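Long-range contacts in Mlr6093 protein (Mesorhizobium loti, PDB 2QJ8), which is probably a zinc-dependent hydrolase of the aspartoacylase family, acting on ester bonds or on carbon-nitrogen bonds of linear amides: residues W147-P151 / S273-E277; I153-P157 / T179-N185; L106-G112 / I122-S127. All coordinates share one frame; numbering follows the deposited sequence. Where two conformers were deposited one is given.

Contact 1: residues W147-P151 / S273-E277; sequences WDCAP and SVMDE
V274 rests against the backbone of D148, C149 and A150 in a small, mostly apolar contact with no direct hydrogen bond, joining strand 147-149 to the loop between strands 266-270 and 277-278. The two methyls of V274 straddle C149. CG2 approaches D148 O at 3.4 Å, while CG1 comes within 3.5 Å of A150 N. This spread follows from the first torsion: CG1 lies anti to the backbone N (chi1 166°) and CG2 beside it. C149 itself turns its side chain away from the loop, so V274 meets its CA.

The loop presents V274 from a type II beta turn running from S273 to D276, with D276 N bonded to S273 O at 3.1 Å. A second link runs the other way: S273 N reaches D276 OD2 at 2.9 Å, nearly straight but from above the carboxylate plane. After V274 comes M275, a selenomethionine whose bent chain brings SE to 3.9 Å from A150 CB. A water that donates to D148 OD2 accepts from V274 N at 2.8 Å. Both segments also make backbone hydrogen bonds with strand 306-312, D148 with I311, A150 with F309, M275 and D276 with V308.

Contact 2: residues I153-P157 / T179-N185; sequences IISHP and TLLWEHN
I153, I154 and S155 pair with T179, L180 and L181 as parallel strands, the two ends of a beta-alpha-beta crossover whose helix is 161-172. L180 carries the ladder with both backbone groups: its N donates to I153 O at 2.8 Å and its O accepts from S155 N at 2.8 Å. W182 N then bonds to S155 O.

Past S155 the side chain of H156 takes over. With CG anti to the backbone N (chi1 -171°), the imidazole swings across to residues 183-185, where E183 is the centre of an inverse gamma turn. Its edge is set into the face of H184 in a T-shaped pair, planes at 84°, with H156 CD2 above the centre of the H184 ring. One face of H156 receives E183 CA, a CH-pi contact 4.0 Å from the ring centroid. H156 NE2 accepts from N185 N at 3.0 Å, with N185 N lying in the plane of the ring. P157 lays its CD against the W182 backbone. On the face that I154 shares with L180, I154 CG2 touches W182 CB at 3.9 Å and also sits at the edge of the H184 ring.

Further out, helix 161-172 packs on I153, S155 and T179 through S171, V168 and K172, while L180 and W182 meet strand 250-261. W182 NE1 is tied to Q259 OE1, and H184 ND1 bonds to E186 N. The rotation of the H156 ring, already held at NE2, is fixed from its other nitrogen as well: ND1 donates to P157 O at 2.9 Å.

Contact 3: residues L106-G112 / I122-S127; sequences LNRVFPG and IADAIS
F110 meets A123 face on: the methyl of A123 stands over one side of the phenyl ring, CB 3.8 Å from the ring centroid in a CH-pi contact. This methyl is the bump, and the hollow that takes it up lies between the F110 ring face, V109 CG2, L106 CD1 and G112 N. V109 CG2 abuts A123 CB at 3.9 Å. The ring's rim reaches further along helix 118-129, where F110 CE2 touches I126 CG2 at 3.7 Å close to the ring plane. S127 OG comes within 3.2 Å of F110 CD2, though the hydroxyl spends its bond on A123 O at 2.7 Å. Replacing F110 with an alanine would probably open a gap between the helix surface at A123 and I126 and helix 190-197, leaving the A123 methyl without its aromatic face.

In a separate fit, both methyls of L106 touch I122 CG2, the two side chains roughly at right angles. N107 to F110 form a type I beta turn ahead of the cis-proline P111, after which the chain runs in so close at G112 that a side chain there would collide with A123 CB and D124 N. A water donates to both P111 O and D124 OD1, the other oxygen of D124 forming a salt bridge with R128. Outside the pair, M190 and T193 of helix 190-197 pack on F110, and strands 16-24 and 33-42 lie against I122 of the helix.

Contacts 1 and 2 follow directly in the sequence, strand 147-149 leading into strand 152-155, and their centres are 16 Å apart. Contact 2 lies wholly between the two segments of contact 1 along the chain, so the crossover is completed before the chain returns at 273-277. Contact 3 closes earlier in the sequence and stands apart: its centre is 31 Å from that of contact 1, across the centre of the chain, and 22 Å from that of contact 2, with nearest atoms about 8 Å apart. All four segments of contacts 2 and 3 belong to the succinylglutamate desuccinylase/aspartoacylase catalytic region, which probably works with zinc.

Contact 1: residues W147-P151 / S273-E277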
loop_
_atom_site.group_PDB
_atom_site.type_symbol
_atom_site.label_atom_id
_atom_site.label_comp_id
_atom_site.label_asym_id
_atom_site.label_seq_id
_atom_site.Cartn_x
_atom_site.Cartn_y
_atom_site.Cartn_z
ATOM N N TRP A 147 -4.094 0.481 5.050
ATOM C CA TRP A 147 -5.532 0.624 5.141
ATOM C C TRP A 147 -6.068 1.116 3.811
ATOM O O TRP A 147 -5.356 1.763 3.054
ATOM C CB TRP A 147 -5.922 1.696 6.150
ATOM C CG TRP A 147 -5.769 1.393 7.563
ATOM C CD1 TRP A 147 -4.648 1.587 8.326
ATOM C CD2 TRP A 147 -6.780 0.906 8.447
ATOM N NE1 TRP A 147 -4.900 1.233 9.626
ATOM C CE2 TRP A 147 -6.206 0.823 9.733
ATOM C CE3 TRP A 147 -8.116 0.533 8.282
ATOM C CZ2 TRP A 147 -6.923 0.360 10.844
ATOM C CZ3 TRP A 147 -8.829 0.096 9.378
ATOM C CH2 TRP A 147 -8.233 0.009 10.646
ATOM N N ASP A 148 -7.313 0.752 3.539
ATOM C CA ASP A 148 -8.099 1.340 2.485
ATOM C C ASP A 148 -9.157 2.118 3.305
ATOM O O ASP A 148 -9.658 1.605 4.301
ATOM C CB ASP A 148 -8.781 0.281 1.654
ATOM C CG ASP A 148 -9.315 0.816 0.349
ATOM O OD1 ASP A 148 -8.959 1.934 -0.080
ATOM O OD2 ASP A 148 -10.096 0.099 -0.293
ATOM N N CYS A 149 -9.434 3.361 2.932
ATOM C CA CYS A 149 -10.468 4.137 3.577
ATOM C C CYS A 149 -11.191 4.975 2.541
ATOM O O CYS A 149 -10.675 5.212 1.442
ATOM C CB CYS A 149 -9.927 4.988 4.726
ATOM S SG CYS A 149 -8.939 6.406 4.264
ATOM N N ALA A 150 -12.394 5.408 2.902
ATOM C CA ALA A 150 -13.215 6.237 2.036
ATOM C C ALA A 150 -12.549 7.600 1.802
ATOM O O ALA A 150 -11.889 8.093 2.712
ATOM C CB ALA A 150 -14.571 6.458 2.692
ATOM N N PRO A 151 -12.694 8.195 0.588
ATOM C CA PRO A 151 -12.208 9.582 0.403
ATOM C C PRO A 151 -13.125 10.434 1.264
ATOM O O PRO A 151 -14.339 10.428 1.077
ATOM C CB PRO A 151 -12.389 9.850 -1.093
ATOM C CG PRO A 151 -12.606 8.492 -1.711
ATOM C CD PRO A 151 -13.296 7.677 -0.649
ATOM N N SER A 273 -15.282 -4.520 1.595
ATOM C CA SER A 273 -14.616 -3.376 0.973
ATOM C C SER A 273 -15.126 -2.064 1.505
ATOM O O SER A 273 -16.212 -2.014 2.062
ATOM C CB SER A 273 -14.863 -3.414 -0.533
ATOM O OG SER A 273 -14.237 -4.539 -1.110
ATOM N N VAL A 274 -14.344 -0.993 1.321
ATOM C CA VAL A 274 -14.771 0.347 1.746
ATOM C C VAL A 274 -16.105 0.668 1.046
ATOM O O VAL A 274 -16.291 0.291 -0.088
ATOM C CB VAL A 274 -13.691 1.414 1.485
ATOM C CG1 VAL A 274 -14.263 2.810 1.611
ATOM C CG2 VAL A 274 -12.506 1.197 2.447
HETATM N N MSE A 275 -17.035 1.267 1.789
HETATM C CA MSE A 275 -18.406 1.624 1.359
HETATM C C MSE A 275 -19.440 0.507 1.435
HETATM O O MSE A 275 -20.626 0.784 1.249
HETATM C CB MSE A 275 -18.472 2.333 -0.018
HETATM C CG MSE A 275 -17.550 3.565 -0.152
HETATM SE SE MSE A 275 -17.791 4.901 1.255
HETATM C CE MSE A 275 -19.637 5.415 0.886
ATOM N N ASP A 276 -19.032 -0.736 1.729
ATOM C CA ASP A 276 -19.994 -1.810 1.880
ATOM C C ASP A 276 -20.845 -1.521 3.093
ATOM O O ASP A 276 -20.338 -1.041 4.109
ATOM C CB ASP A 276 -19.339 -3.178 2.123
ATOM C CG ASP A 276 -18.717 -3.793 0.884
ATOM O OD1 ASP A 276 -18.819 -3.256 -0.251
ATOM O OD2 ASP A 276 -18.089 -4.851 1.073
ATOM N N GLU A 277 -22.131 -1.852 2.980
ATOM C CA GLU A 277 -23.096 -1.728 4.060
ATOM C C GLU A 277 -23.208 -3.138 4.633
ATOM O O GLU A 277 -23.628 -4.063 3.915
ATOM C CB GLU A 277 -24.430 -1.226 3.492
ATOM C CG GLU A 277 -24.323 0.190 2.905
ATOM C CD GLU A 277 -25.637 0.741 2.376
ATOM O OE1 GLU A 277 -26.520 -0.063 1.986
ATOM O OE2 GLU A 277 -25.774 1.994 2.343
HETATM O O HOH W 1 -11.816 -1.697 0.211
#

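Contact 2: residues I153-P157 / T179-N185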
loop_
_atom_site.group_PDB
_atom_site.type_symbol
_atom_site.label_atom_id
_atom_site.label_comp_id
_atom_site.label_asym_id
_atom_site.label_seq_id
_atom_site.Cartn_x
_atom_site.Cartn_y
_atom_site.Cartn_z
ATOM N N ILE A 153 -13.315 13.427 4.995
ATOM C CA ILE A 153 -12.798 14.295 6.011
ATOM C C ILE A 153 -13.271 13.683 7.320
ATOM O O ILE A 153 -14.441 13.324 7.412
ATOM C CB ILE A 153 -13.342 15.730 5.878
ATOM C CG1 ILE A 153 -12.643 16.441 4.708
ATOM C CG2 ILE A 153 -13.109 16.499 7.141
ATOM C CD1 ILE A 153 -13.318 17.667 4.259
ATOM N N ILE A 154 -12.363 13.526 8.287
ATOM C CA ILE A 154 -12.695 13.047 9.631
ATOM C C ILE A 154 -12.685 14.276 10.527
ATOM O O ILE A 154 -11.675 14.978 10.595
ATOM C CB ILE A 154 -11.681 12.020 10.210
ATOM C CG1 ILE A 154 -11.608 10.770 9.331
ATOM C CG2 ILE A 154 -12.051 11.628 11.684
ATOM C CD1 ILE A 154 -10.596 9.759 9.823
ATOM N N SER A 155 -13.826 14.535 11.156
ATOM C CA SER A 155 -14.091 15.652 12.039
ATOM C C SER A 155 -14.101 15.129 13.467
ATOM O O SER A 155 -14.904 14.254 13.795
ATOM C CB SER A 155 -15.493 16.245 11.761
ATOM O OG SER A 155 -15.604 16.833 10.475
ATOM N N HIS A 156 -13.212 15.645 14.302
ATOM C CA HIS A 156 -13.143 15.263 15.702
ATOM C C HIS A 156 -14.047 16.211 16.544
ATOM O O HIS A 156 -13.880 17.436 16.463
ATOM C CB HIS A 156 -11.684 15.327 16.170
ATOM C CG HIS A 156 -11.471 14.747 17.527
ATOM N ND1 HIS A 156 -12.000 15.309 18.670
ATOM C CD2 HIS A 156 -10.781 13.657 17.929
ATOM C CE1 HIS A 156 -11.644 14.589 19.715
ATOM N NE2 HIS A 156 -10.899 13.586 19.292
ATOM N N PRO A 157 -15.047 15.676 17.276
ATOM C CA PRO A 157 -15.875 16.511 18.140
ATOM C C PRO A 157 -15.106 17.324 19.187
ATOM O O PRO A 157 -14.158 16.811 19.792
ATOM C CB PRO A 157 -16.778 15.491 18.836
ATOM C CG PRO A 157 -16.875 14.402 17.891
ATOM C CD PRO A 157 -15.553 14.291 17.265
ATOM N N THR A 179 -18.184 12.383 5.297
ATOM C CA THR A 179 -17.624 13.253 6.335
ATOM C C THR A 179 -17.820 12.400 7.589
ATOM O O THR A 179 -18.939 12.032 7.895
ATOM C CB THR A 179 -18.291 14.652 6.458
ATOM O OG1 THR A 179 -18.153 15.352 5.218
ATOM C CG2 THR A 179 -17.617 15.468 7.596
ATOM N N LEU A 180 -16.747 12.070 8.306
ATOM C CA LEU A 180 -16.881 11.185 9.461
ATOM C C LEU A 180 -16.694 11.882 10.789
ATOM O O LEU A 180 -15.626 12.429 11.025
ATOM C CB LEU A 180 -15.871 10.036 9.371
ATOM C CG LEU A 180 -15.924 8.921 10.437
ATOM C CD1 LEU A 180 -17.223 8.108 10.438
ATOM C CD2 LEU A 180 -14.729 8.011 10.264
ATOM N N LEU A 181 -17.716 11.817 11.646
ATOM C CA LEU A 181 -17.608 12.342 13.001
ATOM C C LEU A 181 -16.966 11.223 13.827
ATOM O O LEU A 181 -17.472 10.108 13.890
ATOM C CB LEU A 181 -18.959 12.759 13.585
ATOM C CG LEU A 181 -19.829 13.758 12.820
ATOM C CD1 LEU A 181 -20.885 14.298 13.778
ATOM C CD2 LEU A 181 -19.041 14.907 12.241
ATOM N N TRP A 182 -15.830 11.508 14.449
ATOM C CA TRP A 182 -15.113 10.501 15.203
ATOM C C TRP A 182 -14.223 11.110 16.288
ATOM O O TRP A 182 -13.264 11.804 15.991
ATOM C CB TRP A 182 -14.272 9.657 14.227
ATOM C CG TRP A 182 -13.502 8.510 14.853
ATOM C CD1 TRP A 182 -13.728 7.918 16.074
ATOM C CD2 TRP A 182 -12.475 7.726 14.225
ATOM N NE1 TRP A 182 -12.850 6.886 16.272
ATOM C CE2 TRP A 182 -12.076 6.734 15.154
ATOM C CE3 TRP A 182 -11.833 7.783 12.990
ATOM C CZ2 TRP A 182 -11.059 5.811 14.881
ATOM C CZ3 TRP A 182 -10.822 6.857 12.717
ATOM C CH2 TRP A 182 -10.445 5.895 13.669
ATOM N N GLU A 183 -14.529 10.767 17.535
ATOM C CA GLU A 183 -13.810 11.247 18.702
ATOM C C GLU A 183 -12.683 10.264 18.998
ATOM O O GLU A 183 -12.716 9.519 19.967
ATOM C CB GLU A 183 -14.796 11.421 19.856
ATOM C CG GLU A 183 -14.236 12.117 21.059
ATOM C CD GLU A 183 -15.298 12.493 22.114
ATOM O OE1 GLU A 183 -16.527 12.550 21.831
ATOM O OE2 GLU A 183 -14.875 12.757 23.251
ATOM N N HIS A 184 -11.669 10.297 18.141
ATOM C CA HIS A 184 -10.516 9.375 18.241
ATOM C C HIS A 184 -9.472 9.726 19.317
ATOM O O HIS A 184 -8.685 8.872 19.721
ATOM C CB HIS A 184 -9.835 9.165 16.867
ATOM C CG HIS A 184 -9.466 10.428 16.138
ATOM N ND1 HIS A 184 -8.367 11.195 16.467
ATOM C CD2 HIS A 184 -10.040 11.033 15.073
ATOM C CE1 HIS A 184 -8.288 12.221 15.642
ATOM N NE2 HIS A 184 -9.295 12.148 14.788
ATOM N N ASN A 185 -9.486 10.970 19.784
ATOM C CA ASN A 185 -8.553 11.492 20.784
ATOM C C ASN A 185 -7.048 11.393 20.439
ATOM O O ASN A 185 -6.191 11.428 21.319
ATOM C CB ASN A 185 -8.898 10.927 22.180
ATOM C CG ASN A 185 -10.251 11.424 22.700
ATOM O OD1 ASN A 185 -11.096 10.625 23.129
ATOM N ND2 ASN A 185 -10.466 12.749 22.652
#

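Contact 3: residues L106-G112 / I122-S127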
loop_
_atom_site.group_PDB
_atom_site.type_symbol
_atom_site.label_atom_id
_atom_site.label_comp_id
_atom_site.label_asym_id
_atom_site.label_seq_id
_atom_site.Cartn_x
_atom_site.Cartn_y
_atom_site.Cartn_z
ATOM N N LEU A 106 5.926 13.664 13.261
ATOM C CA LEU A 106 6.028 15.111 13.130
ATOM C C LEU A 106 4.764 15.870 13.563
ATOM O O LEU A 106 4.851 16.935 14.190
ATOM C CB LEU A 106 6.414 15.448 11.671
ATOM C CG LEU A 106 6.457 16.903 11.212
ATOM C CD1 LEU A 106 7.460 17.651 12.058
ATOM C CD2 LEU A 106 6.814 16.996 9.712
ATOM N N ASN A 107 3.619 15.313 13.210
ATOM C CA ASN A 107 2.321 15.871 13.560
ATOM C C ASN A 107 2.104 15.905 15.075
ATOM O O ASN A 107 1.724 16.966 15.590
ATOM C CB ASN A 107 1.206 15.102 12.836
ATOM C CG ASN A 107 -0.172 15.714 13.034
ATOM O OD1 ASN A 107 -0.774 15.595 14.103
ATOM N ND2 ASN A 107 -0.706 16.314 11.974
ATOM N N ARG A 108 2.397 14.804 15.787
ATOM C CA ARG A 108 2.168 14.799 17.248
ATOM C C ARG A 108 3.134 15.661 18.058
ATOM O O ARG A 108 2.822 15.983 19.215
ATOM C CB ARG A 108 2.009 13.405 17.911
ATOM C CG ARG A 108 3.123 12.417 17.720
ATOM C CD ARG A 108 3.205 11.317 18.808
ATOM N NE ARG A 108 3.940 10.131 18.328
ATOM C CZ ARG A 108 5.269 10.025 18.152
ATOM N NH1 ARG A 108 6.115 11.041 18.395
ATOM N NH2 ARG A 108 5.769 8.879 17.680
ATOM N N VAL A 109 4.265 16.087 17.473
ATOM C CA VAL A 109 5.231 16.943 18.209
ATOM C C VAL A 109 4.993 18.463 18.108
ATOM O O VAL A 109 5.651 19.205 18.823
ATOM C CB VAL A 109 6.697 16.630 17.840
ATOM C CG1 VAL A 109 6.952 15.120 17.948
ATOM C CG2 VAL A 109 7.038 17.157 16.483
ATOM N N PHE A 110 4.070 18.931 17.257
ATOM C CA PHE A 110 3.759 20.384 17.151
ATOM C C PHE A 110 3.398 20.964 18.515
ATOM O O PHE A 110 2.740 20.284 19.281
ATOM C CB PHE A 110 2.602 20.693 16.172
ATOM C CG PHE A 110 3.048 20.972 14.763
ATOM C CD1 PHE A 110 3.474 19.928 13.952
ATOM C CD2 PHE A 110 2.995 22.246 14.247
ATOM C CE1 PHE A 110 3.881 20.142 12.658
ATOM C CE2 PHE A 110 3.376 22.499 12.943
ATOM C CZ PHE A 110 3.831 21.440 12.134
ATOM N N PRO A 111 3.832 22.209 18.820
ATOM C CA PRO A 111 4.566 23.157 17.990
ATOM C C PRO A 111 6.105 22.965 17.951
ATOM O O PRO A 111 6.810 23.862 17.504
ATOM C CB PRO A 111 4.178 24.490 18.637
ATOM C CG PRO A 111 4.230 24.149 20.105
ATOM C CD PRO A 111 3.676 22.738 20.191
ATOM N N GLY A 112 6.625 21.823 18.386
ATOM C CA GLY A 112 8.072 21.597 18.433
ATOM C C GLY A 112 8.885 22.562 19.287
ATOM O O GLY A 112 8.352 23.220 20.183
ATOM N N ILE A 122 11.460 20.914 12.610
ATOM C CA ILE A 122 10.552 21.075 11.464
ATOM C C ILE A 122 9.240 21.703 11.932
ATOM O O ILE A 122 8.769 22.667 11.321
ATOM C CB ILE A 122 10.265 19.746 10.707
ATOM C CG1 ILE A 122 11.567 19.216 10.057
ATOM C CG2 ILE A 122 9.142 19.974 9.578
ATOM C CD1 ILE A 122 11.529 17.774 9.658
ATOM N N ALA A 123 8.688 21.157 13.020
ATOM C CA ALA A 123 7.431 21.620 13.610
ATOM C C ALA A 123 7.569 23.085 14.070
ATOM O O ALA A 123 6.689 23.891 13.794
ATOM C CB ALA A 123 7.007 20.706 14.771
ATOM N N ASP A 124 8.681 23.416 14.730
ATOM C CA ASP A 124 9.001 24.783 15.134
ATOM C C ASP A 124 9.085 25.784 13.971
ATOM O O ASP A 124 8.579 26.895 14.112
ATOM C CB ASP A 124 10.298 24.787 15.926
ATOM C CG ASP A 124 10.695 26.168 16.385
ATOM O OD1 ASP A 124 10.025 26.736 17.258
ATOM O OD2 ASP A 124 11.676 26.682 15.837
ATOM N N ALA A 125 9.674 25.373 12.833
ATOM C CA ALA A 125 9.814 26.204 11.643
ATOM C C ALA A 125 8.469 26.536 11.029
ATOM O O ALA A 125 8.238 27.682 10.666
ATOM C CB ALA A 125 10.693 25.499 10.577
ATOM N N ILE A 126 7.594 25.532 10.920
ATOM C CA ILE A 126 6.238 25.690 10.377
ATOM C C ILE A 126 5.397 26.575 11.304
ATOM O O ILE A 126 4.633 27.434 10.837
ATOM C CB ILE A 126 5.550 24.293 10.153
ATOM C CG1 ILE A 126 6.263 23.524 9.023
ATOM C CG2 ILE A 126 4.067 24.441 9.830
ATOM C CD1 ILE A 126 5.967 22.020 9.000
ATOM N N SER A 127 5.549 26.344 12.598
ATOM C CA SER A 127 4.834 27.065 13.646
ATOM C C SER A 127 5.229 28.526 13.782
ATOM O O SER A 127 4.371 29.358 14.073
ATOM C CB SER A 127 4.999 26.359 14.996
ATOM O OG SER A 127 4.506 25.023 14.916
HETATM O O HOH W 2 7.469 26.236 18.456
#